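Local coordinates for uncharacterized protein (PDB 4XG0) that probably acts as a kinase in the breakdown of acid sugars, as a member of the DUF1537 family, with sugar-binding N-terminal and nucleotide-binding C-terminal domains, at residues A[157-160]-A[161-165]. Residues are numbered along the deposited sequence; the frame is centred on the assembly and turned at random.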
ATOM      1  N   GLY A 157      18.137 -12.547  12.821  1.00 25.22           N
ATOM      2  CA  GLY A 157      17.722 -13.830  13.366  1.00 29.58           C
ATOM      3  C   GLY A 157      17.413 -13.704  14.865  1.00 29.37           C
ATOM      4  O   GLY A 157      16.701 -12.783  15.266  1.00 27.80           O
ATOM      5  N   ASP A 158      17.951 -14.604  15.691  1.00 29.35           N
ATOM      6  CA  ASP A 158      17.621 -14.631  17.120  1.00 30.12           C
ATOM      7  C   ASP A 158      18.618 -13.847  18.003  1.00 30.54           C
ATOM      8  O   ASP A 158      18.585 -13.988  19.244  1.00 31.65           O
ATOM      9  CB  ASP A 158      17.506 -16.084  17.619  1.00 37.10           C
ATOM     10  CG  ASP A 158      16.352 -16.283  18.621  1.00 43.73           C
ATOM     11  OD1 ASP A 158      15.238 -15.750  18.387  1.00 46.40           O
ATOM     12  OD2 ASP A 158      16.573 -16.979  19.640  1.00 47.09           O
ATOM     13  N   ARG A 159      19.491 -13.034  17.391  1.00 29.78           N
ATOM     14  CA  ARG A 159      20.491 -12.250  18.168  1.00 33.82           C
ATOM     15  C   ARG A 159      20.442 -10.748  17.851  1.00 32.02           C
ATOM     16  O   ARG A 159      20.186 -10.360  16.728  1.00 27.15           O
ATOM     17  CB  ARG A 159      21.921 -12.716  17.886  1.00 42.57           C
ATOM     18  CG  ARG A 159      22.105 -14.203  17.710  1.00 50.00           C
ATOM     19  CD  ARG A 159      23.589 -14.556  17.633  1.00 53.50           C
ATOM     20  NE  ARG A 159      24.210 -14.095  16.390  1.00 55.10           N
ATOM     21  CZ  ARG A 159      24.597 -14.886  15.388  1.00 64.26           C
ATOM     22  NH1 ARG A 159      25.147 -14.362  14.295  1.00 65.10           N
ATOM     23  NH2 ARG A 159      24.447 -16.204  15.462  1.00 66.96           N
ATOM     24  N   PRO A 160      20.717  -9.891  18.840  1.00 28.88           N
ATOM     25  CA  PRO A 160      20.922  -8.457  18.574  1.00 27.80           C
ATOM     26  C   PRO A 160      22.035  -8.239  17.567  1.00 28.09           C
ATOM     27  O   PRO A 160      22.985  -9.011  17.589  1.00 29.80           O
ATOM     28  CB  PRO A 160      21.396  -7.935  19.946  1.00 29.13           C
ATOM     29  CG  PRO A 160      20.726  -8.831  20.914  1.00 29.92           C
ATOM     30  CD  PRO A 160      20.767 -10.199  20.275  1.00 30.43           C
ATOM     31  N   VAL A 161      21.952  -7.199  16.741  1.00 27.68           N
ATOM     32  CA  VAL A 161      22.867  -7.046  15.631  1.00 27.48           C
ATOM     33  C   VAL A 161      24.315  -6.941  16.155  1.00 29.77           C
ATOM     34  O   VAL A 161      25.216  -7.478  15.530  1.00 35.37           O
ATOM     35  CB  VAL A 161      22.486  -5.852  14.753  1.00 26.49           C
ATOM     36  CG1 VAL A 161      22.534  -4.552  15.562  1.00 29.60           C
ATOM     37  CG2 VAL A 161      23.369  -5.782  13.529  1.00 29.25           C
ATOM     38  N   THR A 162      24.517  -6.309  17.320  1.00 32.50           N
ATOM     39  CA  THR A 162      25.856  -6.194  17.915  1.00 35.05           C
ATOM     40  C   THR A 162      26.493  -7.540  18.309  1.00 41.45           C
ATOM     41  O   THR A 162      27.659  -7.568  18.690  1.00 41.34           O
ATOM     42  CB  THR A 162      25.886  -5.243  19.180  1.00 33.08           C
ATOM     43  OG1 THR A 162      24.783  -5.527  20.047  1.00 38.95           O
ATOM     44  CG2 THR A 162      25.835  -3.781  18.763  1.00 41.50           C
ATOM     45  N   GLU A 163      25.745  -8.644  18.235  1.00 38.96           N
ATOM     46  CA  GLU A 163      26.332  -9.981  18.424  1.00 41.55           C
ATOM     47  C   GLU A 163      26.712 -10.665  17.096  1.00 47.08           C
ATOM     48  O   GLU A 163      27.121 -11.824  17.085  1.00 49.04           O
ATOM     49  CB  GLU A 163      25.388 -10.900  19.202  1.00 35.90           C
ATOM     50  CG  GLU A 163      25.195 -10.512  20.663  1.00 41.12           C
ATOM     51  CD  GLU A 163      24.228 -11.432  21.378  1.00 48.00           C
ATOM     52  OE1 GLU A 163      23.987 -12.546  20.871  1.00 49.52           O
ATOM     53  OE2 GLU A 163      23.702 -11.042  22.447  1.00 47.70           O
ATOM     54  N   THR A 164      26.577  -9.948  15.989  1.00 40.09           N
ATOM     55  CA  THR A 164      26.811 -10.528  14.672  1.00 44.06           C
ATOM     56  C   THR A 164      27.974  -9.840  13.968  1.00 53.88           C
ATOM     57  O   THR A 164      28.548  -8.878  14.476  1.00 50.28           O
ATOM     58  CB  THR A 164      25.578 -10.386  13.767  1.00 48.30           C
ATOM     59  OG1 THR A 164      25.442  -9.021  13.362  1.00 39.44           O
ATOM     60  CG2 THR A 164      24.326 -10.830  14.495  1.00 40.09           C
ATOM     61  N   SER A 165      28.284 -10.337  12.775  1.00 69.68           N
ATOM     62  CA  SER A 165      29.411  -9.872  11.972  1.00 77.19           C
ATOM     63  C   SER A 165      29.517  -8.349  11.822  1.00 76.73           C
ATOM     64  O   SER A 165      30.607  -7.816  11.614  1.00 80.63           O
ATOM     65  CB  SER A 165      29.310 -10.501  10.581  1.00 71.87           C
ATOM     66  OG  SER A 165      28.343 -11.541  10.569  1.00 71.65           O
TER
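Pro160 and Glu163 meet where the chain leaves strand 159-160 and curls into a 3-10 turn, and the backbone sets the tight part of this local contact. Glu163 N donates to Pro160 O over 2.9 Å, a fairly straight bond (161°) that comes from above the carbonyl plane. One step on, Val161 O takes two bonds from Thr164: the backbone N at 2.9 Å and OG1 at 2.7 Å, the hydroxyl lying in the carbonyl plane on a lone pair. Thr164 can reach back like this because OG1 sits between its own N and carbonyl carbon (chi1 73°). These two consecutive i to i+3 bonds make the 3-10 segment 161-163, which directly follows 159-160, an outer strand of the small antiparallel sheet formed with 147-150 and 153-156. Val161 is buried against Val156, Val174 and Thr114.

The solvent side is looser. The Glu163 chain runs extended beside the proline, OE2 resting 3.7 Å from Pro160 CD, while OE1 lies 3.6 Å from Arg159 CB. Arg159 bends at chi3 (-70°), bringing the guanidinium edge to Thr164, with Arg159 NH1 3.6 Å from Thr164 CG2. Despite their opposite charges, Arg159 NE and Glu163 OE1 stay 4.7 Å apart, too far for a salt bridge.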